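Local structure of nidogen-1 (Mus musculus, 1GL4) at residues A[197-202]-A[229-234]; A[188-193]-A[249-254]; A[151-156]-A[166-171]; A[202-207]-A[224-229]. The protein is a basement-membrane glycoprotein that binds laminin tightly, and also collagen IV and perlecan, the last through the G2 beta-barrel domain seen here beside an EGF-like domain. One frame throughout, in Å; residues are numbered along the deposited sequence.

Contact 1: residues A[197-202]-A[229-234]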
loop_
_atom_site.group_PDB
_atom_site.type_symbol
_atom_site.label_atom_id
_atom_site.label_comp_id
_atom_site.label_asym_id
_atom_site.label_seq_id
_atom_site.Cartn_x
_atom_site.Cartn_y
_atom_site.Cartn_z
ATOM N N SER A 197 -9.198 -18.481 -11.098
ATOM C CA SER A 197 -9.318 -17.027 -11.180
ATOM C C SER A 197 -9.993 -16.356 -9.989
ATOM O O SER A 197 -10.545 -15.260 -10.118
ATOM C CB SER A 197 -10.029 -16.636 -12.475
ATOM O OG SER A 197 -9.331 -17.170 -13.589
ATOM N N VAL A 198 -9.940 -17.005 -8.828
ATOM C CA VAL A 198 -10.514 -16.431 -7.618
ATOM C C VAL A 198 -9.533 -16.615 -6.461
ATOM O O VAL A 198 -9.035 -17.719 -6.225
ATOM C CB VAL A 198 -11.874 -17.085 -7.249
ATOM C CG1 VAL A 198 -12.483 -16.368 -6.045
ATOM C CG2 VAL A 198 -12.820 -17.020 -8.432
ATOM N N ILE A 199 -9.238 -15.525 -5.756
ATOM C CA ILE A 199 -8.324 -15.575 -4.618
ATOM C C ILE A 199 -9.053 -15.112 -3.355
ATOM O O ILE A 199 -9.647 -14.031 -3.330
ATOM C CB ILE A 199 -7.063 -14.698 -4.878
ATOM C CG1 ILE A 199 -6.191 -15.355 -5.956
ATOM C CG2 ILE A 199 -6.259 -14.520 -3.590
ATOM C CD1 ILE A 199 -5.024 -14.485 -6.444
ATOM N N THR A 200 -9.017 -15.951 -2.319
ATOM C CA THR A 200 -9.688 -15.666 -1.053
ATOM C C THR A 200 -8.738 -15.738 0.143
ATOM O O THR A 200 -7.693 -16.394 0.083
ATOM C CB THR A 200 -10.838 -16.676 -0.783
ATOM O OG1 THR A 200 -10.319 -18.012 -0.835
ATOM C CG2 THR A 200 -11.946 -16.532 -1.810
ATOM N N SER A 201 -9.113 -15.062 1.226
ATOM C CA SER A 201 -8.325 -15.076 2.458
ATOM C C SER A 201 -9.180 -14.633 3.638
ATOM O O SER A 201 -10.073 -13.791 3.502
ATOM C CB SER A 201 -7.112 -14.145 2.357
ATOM O OG SER A 201 -7.500 -12.788 2.477
ATOM N N SER A 202 -8.907 -15.213 4.798
ATOM C CA SER A 202 -9.625 -14.865 6.016
ATOM C C SER A 202 -8.570 -14.823 7.109
ATOM O O SER A 202 -7.717 -15.710 7.183
ATOM C CB SER A 202 -10.688 -15.921 6.330
ATOM O OG SER A 202 -11.481 -15.526 7.437
ATOM N N GLN A 229 -11.891 -11.625 2.568
ATOM C CA GLN A 229 -11.888 -10.999 1.248
ATOM C C GLN A 229 -11.880 -11.951 0.046
ATOM O O GLN A 229 -11.361 -13.070 0.103
ATOM C CB GLN A 229 -10.713 -10.008 1.148
ATOM C CG GLN A 229 -9.323 -10.638 1.204
ATOM C CD GLN A 229 -8.211 -9.619 1.476
ATOM O OE1 GLN A 229 -8.177 -8.535 0.885
ATOM N NE2 GLN A 229 -7.290 -9.977 2.368
ATOM N N THR A 230 -12.481 -11.487 -1.045
ATOM C CA THR A 230 -12.553 -12.257 -2.281
ATOM C C THR A 230 -12.051 -11.363 -3.409
ATOM O O THR A 230 -12.576 -10.274 -3.641
ATOM C CB THR A 230 -13.991 -12.707 -2.562
ATOM O OG1 THR A 230 -14.408 -13.606 -1.524
ATOM C CG2 THR A 230 -14.084 -13.417 -3.913
ATOM N N ILE A 231 -11.021 -11.838 -4.093
ATOM C CA ILE A 231 -10.389 -11.106 -5.181
ATOM C C ILE A 231 -10.649 -11.817 -6.515
ATOM O O ILE A 231 -10.230 -12.955 -6.704
ATOM C CB ILE A 231 -8.870 -10.995 -4.898
ATOM C CG1 ILE A 231 -8.664 -10.156 -3.627
ATOM C CG2 ILE A 231 -8.135 -10.381 -6.092
ATOM C CD1 ILE A 231 -7.246 -10.162 -3.084
ATOM N N THR A 232 -11.341 -11.137 -7.429
ATOM C CA THR A 232 -11.678 -11.713 -8.735
ATOM C C THR A 232 -11.004 -10.994 -9.904
ATOM O O THR A 232 -10.839 -9.777 -9.894
ATOM C CB THR A 232 -13.202 -11.711 -8.961
ATOM O OG1 THR A 232 -13.716 -10.386 -8.768
ATOM C CG2 THR A 232 -13.881 -12.661 -7.980
ATOM N N PHE A 233 -10.631 -11.758 -10.923
ATOM C CA PHE A 233 -9.935 -11.202 -12.079
ATOM C C PHE A 233 -10.008 -12.151 -13.278
ATOM O O PHE A 233 -10.555 -13.250 -13.174
ATOM C CB PHE A 233 -8.470 -10.955 -11.699
ATOM C CG PHE A 233 -7.796 -12.153 -11.078
ATOM C CD1 PHE A 233 -7.081 -13.056 -11.863
ATOM C CD2 PHE A 233 -7.895 -12.389 -9.709
ATOM C CE1 PHE A 233 -6.475 -14.177 -11.292
ATOM C CE2 PHE A 233 -7.292 -13.511 -9.125
ATOM C CZ PHE A 233 -6.582 -14.406 -9.915
ATOM N N GLN A 234 -9.453 -11.723 -14.409
ATOM C CA GLN A 234 -9.447 -12.535 -15.624
ATOM C C GLN A 234 -8.041 -13.007 -15.987
ATOM O O GLN A 234 -7.076 -12.266 -15.831
ATOM C CB GLN A 234 -10.015 -11.735 -16.802
ATOM C CG GLN A 234 -11.472 -11.336 -16.647
ATOM C CD GLN A 234 -12.410 -12.525 -16.718
ATOM O OE1 GLN A 234 -12.429 -13.259 -17.711
ATOM N NE2 GLN A 234 -13.199 -12.721 -15.668
#

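Contact 2: residues A[188-193]-A[249-254]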
loop_
_atom_site.group_PDB
_atom_site.type_symbol
_atom_site.label_atom_id
_atom_site.label_comp_id
_atom_site.label_asym_id
_atom_site.label_seq_id
_atom_site.Cartn_x
_atom_site.Cartn_y
_atom_site.Cartn_z
ATOM N N TYR A 188 2.455 -9.656 10.952
ATOM C CA TYR A 188 1.560 -10.804 10.791
ATOM C C TYR A 188 1.708 -11.451 9.411
ATOM O O TYR A 188 2.349 -10.901 8.520
ATOM C CB TYR A 188 0.100 -10.363 10.987
ATOM C CG TYR A 188 -0.398 -9.364 9.948
ATOM C CD1 TYR A 188 -0.972 -9.796 8.746
ATOM C CD2 TYR A 188 -0.280 -7.991 10.161
ATOM C CE1 TYR A 188 -1.415 -8.877 7.780
ATOM C CE2 TYR A 188 -0.724 -7.058 9.197
ATOM C CZ TYR A 188 -1.290 -7.512 8.015
ATOM O OH TYR A 188 -1.759 -6.610 7.083
ATOM N N THR A 189 1.117 -12.629 9.254
ATOM C CA THR A 189 1.143 -13.349 7.986
ATOM C C THR A 189 -0.301 -13.647 7.594
ATOM O O THR A 189 -1.169 -13.771 8.463
ATOM C CB THR A 189 1.914 -14.696 8.096
ATOM O OG1 THR A 189 1.260 -15.545 9.046
ATOM C CG2 THR A 189 3.354 -14.460 8.547
ATOM N N GLU A 190 -0.552 -13.742 6.291
ATOM C CA GLU A 190 -1.889 -14.031 5.760
ATOM C C GLU A 190 -1.773 -15.058 4.651
ATOM O O GLU A 190 -0.825 -15.017 3.868
ATOM C CB GLU A 190 -2.530 -12.791 5.133
ATOM C CG GLU A 190 -3.054 -11.739 6.062
ATOM C CD GLU A 190 -3.836 -10.688 5.288
ATOM O OE1 GLU A 190 -3.257 -10.109 4.343
ATOM O OE2 GLU A 190 -5.021 -10.449 5.613
ATOM N N LEU A 191 -2.746 -15.960 4.566
ATOM C CA LEU A 191 -2.736 -16.970 3.514
ATOM C C LEU A 191 -3.745 -16.618 2.424
ATOM O O LEU A 191 -4.914 -16.343 2.705
ATOM C CB LEU A 191 -3.048 -18.352 4.091
ATOM C CG LEU A 191 -2.027 -18.873 5.113
ATOM C CD1 LEU A 191 -2.428 -20.268 5.584
ATOM C CD2 LEU A 191 -0.641 -18.904 4.484
ATOM N N TYR A 192 -3.275 -16.618 1.181
ATOM C CA TYR A 192 -4.112 -16.305 0.032
ATOM C C TYR A 192 -4.290 -17.574 -0.801
ATOM O O TYR A 192 -3.325 -18.090 -1.368
ATOM C CB TYR A 192 -3.466 -15.191 -0.810
ATOM C CG TYR A 192 -3.550 -13.815 -0.165
ATOM C CD1 TYR A 192 -2.805 -13.506 0.975
ATOM C CD2 TYR A 192 -4.418 -12.846 -0.665
ATOM C CE1 TYR A 192 -2.930 -12.250 1.614
ATOM C CE2 TYR A 192 -4.556 -11.595 -0.039
ATOM C CZ TYR A 192 -3.811 -11.306 1.100
ATOM O OH TYR A 192 -3.962 -10.081 1.726
ATOM N N HIS A 193 -5.529 -18.061 -0.862
ATOM C CA HIS A 193 -5.876 -19.278 -1.598
ATOM C C HIS A 193 -6.362 -18.985 -3.021
ATOM O O HIS A 193 -7.262 -18.168 -3.222
ATOM C CB HIS A 193 -6.961 -20.045 -0.832
ATOM C CG HIS A 193 -6.594 -20.345 0.589
ATOM N ND1 HIS A 193 -5.687 -21.327 0.933
ATOM C CD2 HIS A 193 -6.960 -19.749 1.749
ATOM C CE1 HIS A 193 -5.508 -21.319 2.242
ATOM N NE2 HIS A 193 -6.268 -20.371 2.761
ATOM N N GLN A 249 -0.489 -19.187 -1.247
ATOM C CA GLN A 249 0.708 -18.353 -1.129
ATOM C C GLN A 249 0.636 -17.600 0.200
ATOM O O GLN A 249 -0.447 -17.254 0.666
ATOM C CB GLN A 249 0.803 -17.360 -2.298
ATOM C CG GLN A 249 0.915 -18.031 -3.675
ATOM C CD GLN A 249 1.066 -17.037 -4.813
ATOM O OE1 GLN A 249 1.066 -17.414 -5.988
ATOM N NE2 GLN A 249 1.199 -15.764 -4.475
ATOM N N GLN A 250 1.786 -17.346 0.811
ATOM C CA GLN A 250 1.803 -16.649 2.092
ATOM C C GLN A 250 2.339 -15.230 2.009
ATOM O O GLN A 250 3.432 -14.997 1.490
ATOM C CB GLN A 250 2.624 -17.446 3.111
ATOM C CG GLN A 250 2.827 -16.736 4.442
ATOM C CD GLN A 250 3.663 -17.551 5.413
ATOM O OE1 GLN A 250 4.545 -17.019 6.084
ATOM N NE2 GLN A 250 3.383 -18.844 5.493
ATOM N N LEU A 251 1.556 -14.282 2.518
ATOM C CA LEU A 251 1.964 -12.882 2.530
ATOM C C LEU A 251 2.492 -12.564 3.928
ATOM O O LEU A 251 1.787 -12.756 4.925
ATOM C CB LEU A 251 0.779 -11.959 2.214
ATOM C CG LEU A 251 1.098 -10.460 2.087
ATOM C CD1 LEU A 251 1.766 -10.203 0.742
ATOM C CD2 LEU A 251 -0.187 -9.621 2.193
ATOM N N SER A 252 3.736 -12.097 3.997
ATOM C CA SER A 252 4.357 -11.730 5.269
ATOM C C SER A 252 4.363 -10.201 5.360
ATOM O O SER A 252 4.914 -9.518 4.487
ATOM C CB SER A 252 5.784 -12.287 5.340
ATOM O OG SER A 252 5.763 -13.710 5.307
ATOM N N VAL A 253 3.743 -9.675 6.413
ATOM C CA VAL A 253 3.625 -8.231 6.609
ATOM C C VAL A 253 4.328 -7.735 7.865
ATOM O O VAL A 253 4.252 -8.373 8.915
ATOM C CB VAL A 253 2.139 -7.820 6.707
ATOM C CG1 VAL A 253 2.017 -6.305 6.817
ATOM C CG2 VAL A 253 1.371 -8.341 5.494
ATOM N N ASP A 254 4.997 -6.590 7.756
ATOM C CA ASP A 254 5.691 -6.004 8.899
ATOM C C ASP A 254 5.872 -4.494 8.745
ATOM O O ASP A 254 5.508 -3.919 7.724
ATOM C CB ASP A 254 7.058 -6.667 9.093
ATOM C CG ASP A 254 8.129 -6.071 8.199
ATOM O OD1 ASP A 254 7.993 -6.135 6.960
ATOM O OD2 ASP A 254 9.109 -5.529 8.745
#

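Contact 3: residues A[151-156]-A[166-171]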
loop_
_atom_site.group_PDB
_atom_site.type_symbol
_atom_site.label_atom_id
_atom_site.label_comp_id
_atom_site.label_asym_id
_atom_site.label_seq_id
_atom_site.Cartn_x
_atom_site.Cartn_y
_atom_site.Cartn_z
ATOM N N LEU A 151 -16.363 -3.399 2.302
ATOM C CA LEU A 151 -15.496 -2.658 1.392
ATOM C C LEU A 151 -15.533 -3.238 -0.017
ATOM O O LEU A 151 -15.530 -4.459 -0.192
ATOM C CB LEU A 151 -14.056 -2.689 1.916
ATOM C CG LEU A 151 -12.920 -2.188 1.014
ATOM C CD1 LEU A 151 -11.720 -1.846 1.877
ATOM C CD2 LEU A 151 -12.544 -3.237 -0.026
ATOM N N LYS A 152 -15.588 -2.360 -1.016
ATOM C CA LYS A 152 -15.566 -2.792 -2.410
ATOM C C LYS A 152 -14.579 -1.905 -3.156
ATOM O O LYS A 152 -14.677 -0.677 -3.110
ATOM C CB LYS A 152 -16.946 -2.686 -3.065
ATOM C CG LYS A 152 -16.953 -3.206 -4.500
ATOM C CD LYS A 152 -18.364 -3.372 -5.049
ATOM C CE LYS A 152 -18.336 -4.049 -6.415
ATOM N NZ LYS A 152 -19.706 -4.308 -6.955
ATOM N N GLN A 153 -13.614 -2.531 -3.823
ATOM C CA GLN A 153 -12.604 -1.791 -4.575
ATOM C C GLN A 153 -12.442 -2.349 -5.980
ATOM O O GLN A 153 -12.361 -3.564 -6.172
ATOM C CB GLN A 153 -11.255 -1.826 -3.838
ATOM C CG GLN A 153 -11.144 -0.832 -2.671
ATOM C CD GLN A 153 -9.894 -1.041 -1.816
ATOM O OE1 GLN A 153 -9.347 -0.093 -1.243
ATOM N NE2 GLN A 153 -9.452 -2.282 -1.713
ATOM N N GLN A 154 -12.412 -1.454 -6.962
ATOM C CA GLN A 154 -12.250 -1.849 -8.354
ATOM C C GLN A 154 -10.958 -1.263 -8.906
ATOM O O GLN A 154 -10.711 -0.059 -8.782
ATOM C CB GLN A 154 -13.435 -1.358 -9.188
ATOM C CG GLN A 154 -13.333 -1.692 -10.674
ATOM C CD GLN A 154 -13.309 -3.189 -10.947
ATOM O OE1 GLN A 154 -14.125 -3.944 -10.410
ATOM N NE2 GLN A 154 -12.379 -3.623 -11.796
ATOM N N PHE A 155 -10.137 -2.125 -9.502
ATOM C CA PHE A 155 -8.864 -1.721 -10.088
ATOM C C PHE A 155 -8.998 -1.861 -11.602
ATOM O O PHE A 155 -9.381 -2.925 -12.102
ATOM C CB PHE A 155 -7.737 -2.611 -9.562
ATOM C CG PHE A 155 -7.556 -2.540 -8.064
ATOM C CD1 PHE A 155 -8.489 -3.119 -7.207
ATOM C CD2 PHE A 155 -6.455 -1.895 -7.516
ATOM C CE1 PHE A 155 -8.326 -3.055 -5.820
ATOM C CE2 PHE A 155 -6.277 -1.824 -6.131
ATOM C CZ PHE A 155 -7.217 -2.405 -5.283
ATOM N N SER A 156 -8.664 -0.801 -12.329
ATOM C CA SER A 156 -8.822 -0.799 -13.782
ATOM C C SER A 156 -7.556 -0.657 -14.626
ATOM O O SER A 156 -7.597 -0.061 -15.705
ATOM C CB SER A 156 -9.807 0.312 -14.170
ATOM O OG SER A 156 -10.952 0.281 -13.337
ATOM N N ILE A 166 -7.649 2.853 -8.859
ATOM C CA ILE A 166 -8.359 2.206 -7.758
ATOM C C ILE A 166 -9.533 3.047 -7.252
ATOM O O ILE A 166 -9.365 4.201 -6.860
ATOM C CB ILE A 166 -7.397 1.901 -6.574
ATOM C CG1 ILE A 166 -8.155 1.196 -5.441
ATOM C CG2 ILE A 166 -6.767 3.196 -6.058
ATOM C CD1 ILE A 166 -7.293 0.894 -4.210
ATOM N N SER A 167 -10.723 2.455 -7.285
ATOM C CA SER A 167 -11.949 3.103 -6.817
ATOM C C SER A 167 -12.372 2.405 -5.517
ATOM O O SER A 167 -12.474 1.177 -5.482
ATOM C CB SER A 167 -13.047 2.954 -7.874
ATOM O OG SER A 167 -14.273 3.496 -7.422
ATOM N N THR A 168 -12.628 3.174 -4.460
ATOM C CA THR A 168 -12.998 2.589 -3.169
ATOM C C THR A 168 -14.370 3.003 -2.636
ATOM O O THR A 168 -14.754 4.167 -2.709
ATOM C CB THR A 168 -11.936 2.930 -2.093
ATOM O OG1 THR A 168 -10.656 2.443 -2.522
ATOM C CG2 THR A 168 -12.289 2.285 -0.743
ATOM N N GLU A 169 -15.100 2.030 -2.095
ATOM C CA GLU A 169 -16.424 2.270 -1.525
ATOM C C GLU A 169 -16.498 1.561 -0.161
ATOM O O GLU A 169 -16.209 0.369 -0.066
ATOM C CB GLU A 169 -17.489 1.730 -2.482
ATOM C CG GLU A 169 -18.913 2.081 -2.115
ATOM C CD GLU A 169 -19.898 1.749 -3.228
ATOM O OE1 GLU A 169 -21.099 2.055 -3.061
ATOM O OE2 GLU A 169 -19.471 1.188 -4.265
ATOM N N LEU A 170 -16.861 2.299 0.888
ATOM C CA LEU A 170 -16.961 1.743 2.244
ATOM C C LEU A 170 -18.345 1.980 2.838
ATOM O O LEU A 170 -18.878 3.088 2.750
ATOM C CB LEU A 170 -15.935 2.400 3.170
ATOM C CG LEU A 170 -14.476 2.432 2.713
ATOM C CD1 LEU A 170 -13.684 3.343 3.643
ATOM C CD2 LEU A 170 -13.901 1.022 2.698
ATOM N N GLU A 171 -18.921 0.951 3.455
ATOM C CA GLU A 171 -20.241 1.084 4.064
ATOM C C GLU A 171 -20.465 0.137 5.240
ATOM O O GLU A 171 -20.224 -1.063 5.140
ATOM C CB GLU A 171 -21.330 0.861 3.009
ATOM C CG GLU A 171 -22.743 0.922 3.559
ATOM C CD GLU A 171 -23.800 0.850 2.471
ATOM O OE1 GLU A 171 -23.719 -0.064 1.619
ATOM O OE2 GLU A 171 -24.713 1.702 2.474
#

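Contact 4: residues A[202-207]-A[224-229]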
loop_
_atom_site.group_PDB
_atom_site.type_symbol
_atom_site.label_atom_id
_atom_site.label_comp_id
_atom_site.label_asym_id
_atom_site.label_seq_id
_atom_site.Cartn_x
_atom_site.Cartn_y
_atom_site.Cartn_z
ATOM N N SER A 202 -8.907 -15.213 4.798
ATOM C CA SER A 202 -9.625 -14.865 6.016
ATOM C C SER A 202 -8.570 -14.823 7.109
ATOM O O SER A 202 -7.717 -15.710 7.183
ATOM C CB SER A 202 -10.688 -15.921 6.330
ATOM O OG SER A 202 -11.481 -15.526 7.437
ATOM N N SER A 203 -8.620 -13.791 7.946
ATOM C CA SER A 203 -7.634 -13.628 9.002
ATOM C C SER A 203 -8.203 -12.921 10.228
ATOM O O SER A 203 -8.899 -11.912 10.110
ATOM C CB SER A 203 -6.434 -12.837 8.455
ATOM O OG SER A 203 -5.533 -12.457 9.483
ATOM N N THR A 204 -7.903 -13.470 11.401
ATOM C CA THR A 204 -8.351 -12.897 12.665
ATOM C C THR A 204 -7.101 -12.351 13.350
ATOM O O THR A 204 -6.179 -13.107 13.646
ATOM C CB THR A 204 -9.022 -13.967 13.557
ATOM O OG1 THR A 204 -10.142 -14.532 12.861
ATOM C CG2 THR A 204 -9.518 -13.347 14.866
ATOM N N ARG A 205 -7.068 -11.038 13.581
ATOM C CA ARG A 205 -5.915 -10.390 14.200
ATOM C C ARG A 205 -6.303 -9.421 15.311
ATOM O O ARG A 205 -7.473 -9.080 15.479
ATOM C CB ARG A 205 -5.118 -9.606 13.143
ATOM C CG ARG A 205 -4.728 -10.392 11.910
ATOM C CD ARG A 205 -3.646 -9.656 11.117
ATOM N NE ARG A 205 -4.147 -8.556 10.294
ATOM C CZ ARG A 205 -4.733 -8.709 9.107
ATOM N NH1 ARG A 205 -4.908 -9.924 8.595
ATOM N NH2 ARG A 205 -5.109 -7.644 8.409
ATOM N N GLU A 206 -5.310 -8.964 16.065
ATOM C CA GLU A 206 -5.571 -8.016 17.136
ATOM C C GLU A 206 -4.817 -6.717 16.857
ATOM O O GLU A 206 -3.849 -6.699 16.095
ATOM C CB GLU A 206 -5.137 -8.593 18.491
ATOM C CG GLU A 206 -3.635 -8.655 18.698
ATOM C CD GLU A 206 -3.239 -9.025 20.124
ATOM O OE1 GLU A 206 -2.047 -8.861 20.461
ATOM O OE2 GLU A 206 -4.108 -9.479 20.903
ATOM N N TYR A 207 -5.282 -5.632 17.464
ATOM C CA TYR A 207 -4.649 -4.331 17.319
ATOM C C TYR A 207 -4.742 -3.631 18.669
ATOM O O TYR A 207 -5.630 -3.929 19.477
ATOM C CB TYR A 207 -5.333 -3.512 16.214
ATOM C CG TYR A 207 -6.813 -3.262 16.418
ATOM C CD1 TYR A 207 -7.261 -2.106 17.047
ATOM C CD2 TYR A 207 -7.764 -4.189 15.988
ATOM C CE1 TYR A 207 -8.622 -1.873 17.247
ATOM C CE2 TYR A 207 -9.128 -3.969 16.191
ATOM C CZ TYR A 207 -9.547 -2.813 16.822
ATOM O OH TYR A 207 -10.886 -2.605 17.063
ATOM N N ILE A 224 -9.914 -7.231 18.811
ATOM C CA ILE A 224 -9.745 -8.202 17.733
ATOM C C ILE A 224 -10.740 -8.021 16.596
ATOM O O ILE A 224 -11.894 -7.668 16.828
ATOM C CB ILE A 224 -9.947 -9.641 18.269
ATOM C CG1 ILE A 224 -9.066 -9.875 19.493
ATOM C CG2 ILE A 224 -9.644 -10.664 17.171
ATOM C CD1 ILE A 224 -9.471 -11.095 20.312
ATOM N N TYR A 225 -10.290 -8.253 15.366
ATOM C CA TYR A 225 -11.192 -8.190 14.220
ATOM C C TYR A 225 -10.847 -9.258 13.197
ATOM O O TYR A 225 -9.721 -9.760 13.162
ATOM C CB TYR A 225 -11.254 -6.787 13.573
ATOM C CG TYR A 225 -9.966 -6.098 13.131
ATOM C CD1 TYR A 225 -10.014 -4.793 12.647
ATOM C CD2 TYR A 225 -8.719 -6.718 13.209
ATOM C CE1 TYR A 225 -8.870 -4.116 12.253
ATOM C CE2 TYR A 225 -7.554 -6.040 12.811
ATOM C CZ TYR A 225 -7.647 -4.735 12.335
ATOM O OH TYR A 225 -6.524 -4.031 11.955
ATOM N N GLN A 226 -11.837 -9.637 12.397
ATOM C CA GLN A 226 -11.643 -10.661 11.381
ATOM C C GLN A 226 -11.824 -10.087 9.987
ATOM O O GLN A 226 -12.867 -9.505 9.677
ATOM C CB GLN A 226 -12.641 -11.810 11.568
ATOM C CG GLN A 226 -12.440 -12.948 10.564
ATOM C CD GLN A 226 -13.525 -14.010 10.640
ATOM O OE1 GLN A 226 -14.677 -13.766 10.277
ATOM N NE2 GLN A 226 -13.160 -15.195 11.115
ATOM N N TRP A 227 -10.802 -10.256 9.156
ATOM C CA TRP A 227 -10.842 -9.785 7.777
ATOM C C TRP A 227 -11.166 -10.937 6.823
ATOM O O TRP A 227 -10.581 -12.015 6.919
ATOM C CB TRP A 227 -9.503 -9.154 7.388
ATOM C CG TRP A 227 -9.356 -7.779 7.925
ATOM C CD1 TRP A 227 -8.875 -7.421 9.154
ATOM C CD2 TRP A 227 -9.797 -6.572 7.298
ATOM N NE1 TRP A 227 -8.998 -6.064 9.332
ATOM C CE2 TRP A 227 -9.562 -5.517 8.209
ATOM C CE3 TRP A 227 -10.375 -6.278 6.056
ATOM C CZ2 TRP A 227 -9.887 -4.187 7.916
ATOM C CZ3 TRP A 227 -10.700 -4.953 5.765
ATOM C CH2 TRP A 227 -10.456 -3.928 6.691
ATOM N N ARG A 228 -12.106 -10.700 5.917
ATOM C CA ARG A 228 -12.520 -11.707 4.943
ATOM C C ARG A 228 -12.546 -11.036 3.568
ATOM O O ARG A 228 -13.157 -9.984 3.416
ATOM C CB ARG A 228 -13.920 -12.226 5.296
ATOM C CG ARG A 228 -14.053 -12.788 6.716
ATOM C CD ARG A 228 -15.469 -13.319 6.993
ATOM N NE ARG A 228 -16.478 -12.260 6.997
ATOM C CZ ARG A 228 -16.667 -11.403 7.998
ATOM N NH1 ARG A 228 -15.920 -11.470 9.096
ATOM N NH2 ARG A 228 -17.603 -10.469 7.900
ATOM N N GLN A 229 -11.891 -11.625 2.568
ATOM C CA GLN A 229 -11.888 -10.999 1.248
ATOM C C GLN A 229 -11.880 -11.951 0.046
ATOM O O GLN A 229 -11.361 -13.070 0.103
ATOM C CB GLN A 229 -10.713 -10.008 1.148
ATOM C CG GLN A 229 -9.323 -10.638 1.204
ATOM C CD GLN A 229 -8.211 -9.619 1.476
ATOM O OE1 GLN A 229 -8.177 -8.535 0.885
ATOM N NE2 GLN A 229 -7.290 -9.977 2.368
HETATM O O HOH W 1 -4.382 -5.505 10.950
#

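Contact 1: residues A[197-202]-A[229-234]
Ile199 and Ile231 stand opposite each other in antiparallel strands, their CB atoms 4.1 Å apart, and with Phe233 they make the tight side of the contact. Phe233 carries CG between its backbone N and carbonyl carbon (chi1 51°), and the ring reaches over to 197-202: CE2 lies 3.6 Å from Ile199 CD1, while Ser197 O sits over one face near the rim. Trp114 of helix 107-115 covers both isoleucines. Further along this face Ser201 OG is 2.8 Å from Gln229 NE2, and Gln229 OE1 accepts a hydrogen bond from Arg136. Backbone bonds are shortest at the isoleucines, with Ile231 N to Ile199 O at 2.7 Å, whereas Ser201 N to Gln229 O measures 3.2 Å. The other face is looser and partly exposed. There Val198 CG1 comes no nearer to Thr230 CG2 than 4.0 Å, and Thr200 lies beside Thr230, pointing the same way. Isoleucines turned toward a central helix, with threonines on the outer surface, are characteristic of the wall of the GFP-like G2 barrel.

Contact 2: residues A[188-193]-A[249-254]
Val253 packs over one face of the Tyr188 ring, its CB 3.8 Å from the ring centroid in a CH-pi contact. Its two methyls straddle the far end of the ring, CG2 3.6 Å from Tyr188 CE1 and CG1 3.7 Å from Tyr188 CE2. Leu251 crosses Tyr192 obliquely: its CB meets Tyr192 CE1 at 3.8 Å, and its CD2 rests against both Tyr192 OH and Glu190 OE1, 3.8 Å from each. Leu251 holds CG anti to its backbone N (chi1 -175°), and the chi2 rotation then sets CD2 beside these polar ends. A second layer fixes them. Tyr192 OH donates to Glu190 OE1 at 2.7 Å from above the carboxylate plane, Glu190 OE2 forms a salt bridge with Arg205, and the Tyr192 ring stacks on Trp114 of helix 107-115. Six backbone hydrogen bonds bind the strands. The strands are neighbours though the hairpin 198-210/221-232 intervenes in sequence, and the network of buried Tyr192 and Glu190 with Arg205, beside a central helix, recalls the polar interiors of GFP-like barrels.

Contact 3: residues A[151-156]-A[166-171]
Phe155 and Ile166 lie side by side near the closed end of the antiparallel beta hairpin 149-156/164-171, part of the G2 barrel wall, whose connecting loop carries the zinc ligands Asp159, His161 and His163. Ile166 runs over one face of the ring: CG1, anti to the backbone N (chi1 -179°), is 4.0 Å from the Phe155 centroid in a CH-pi contact, and CD1 continues to Phe155 CZ at 3.5 Å. The ring also stacks on Phe134 of strand 133-142. Along this inner face, Gln153 and Thr168 point the same way, with Gln153 CG 3.3 Å from Thr168 OG1, and Ile111 of helix 107-115 touches both Gln153 and Phe155. The outer face is polar: Lys152 and Glu169 leave from a hydrogen-bonded pair, but their charged ends stay apart, Lys152 NZ 6.1 Å from Glu169 OE2. Gln154 turns to Thr135, its OE1 accepting a hydrogen bond. At the far end the inward-facing leucines run alongside each other, and Leu170 CD2 meets Leu151 CD1 at 3.7 Å.

Contact 4: residues A[202-207]-A[224-229]
Tyr225, Arg205 and Ile224 bury the most surface here, in the half of the long antiparallel hairpin 198-210/221-232 of the G2 barrel nearer its turn. Tyr225 is covered on both ring faces: the Tyr207 side chain crosses that of Tyr225 at about a right angle, the ring planes inclined at 48°, with Tyr207 CD2 3.6 Å above the Tyr225 plane and over its centre, while Trp227 NE1 lies 3.4 Å above the centre of the opposite face. The Tyr225 hydroxyl hydrogen-bonds to Pro104 O. The Arg205 chain bends at chi3 (-79°), and its guanidinium lies almost parallel to the Trp227 ring (planes 6° apart), with Trp227 CD1 over its face, 3.8 Å from Arg205 NH2. Arg205 NH1 donates to Ser203 OG, and Tyr188 offers Arg205 a cation-pi contact. Ile224 lies on the other, exposed face, where its CG2 touches both Arg205 O at 3.2 Å and Thr204 CG2 at 3.5 Å. One water accepts from Arg205 NE at 3.1 Å and donates to Tyr225 OH at 2.8 Å.

Contacts 1 and 4 are two halves of one hairpin, sharing Ser202 and Gln229, with centres 16 Å apart. Contact 2 adds the next strand pair round the barrel: Thr200 O is 2.9 Å from His193 N, a probable hydrogen bond joining contacts 1 and 2, and Glu190 OE2 to Arg205 NH1, 3.0 Å, joins contacts 2 and 4. Contact 3 lies beyond strand 133-142, its centre 14 Å from that of contact 1, and touches none of the others. It is also the contact nearest the functional surface: the Ile166 side chain is about 8 Å from that of His77, involved in perlecan binding, and about 11 Å from the zinc ion.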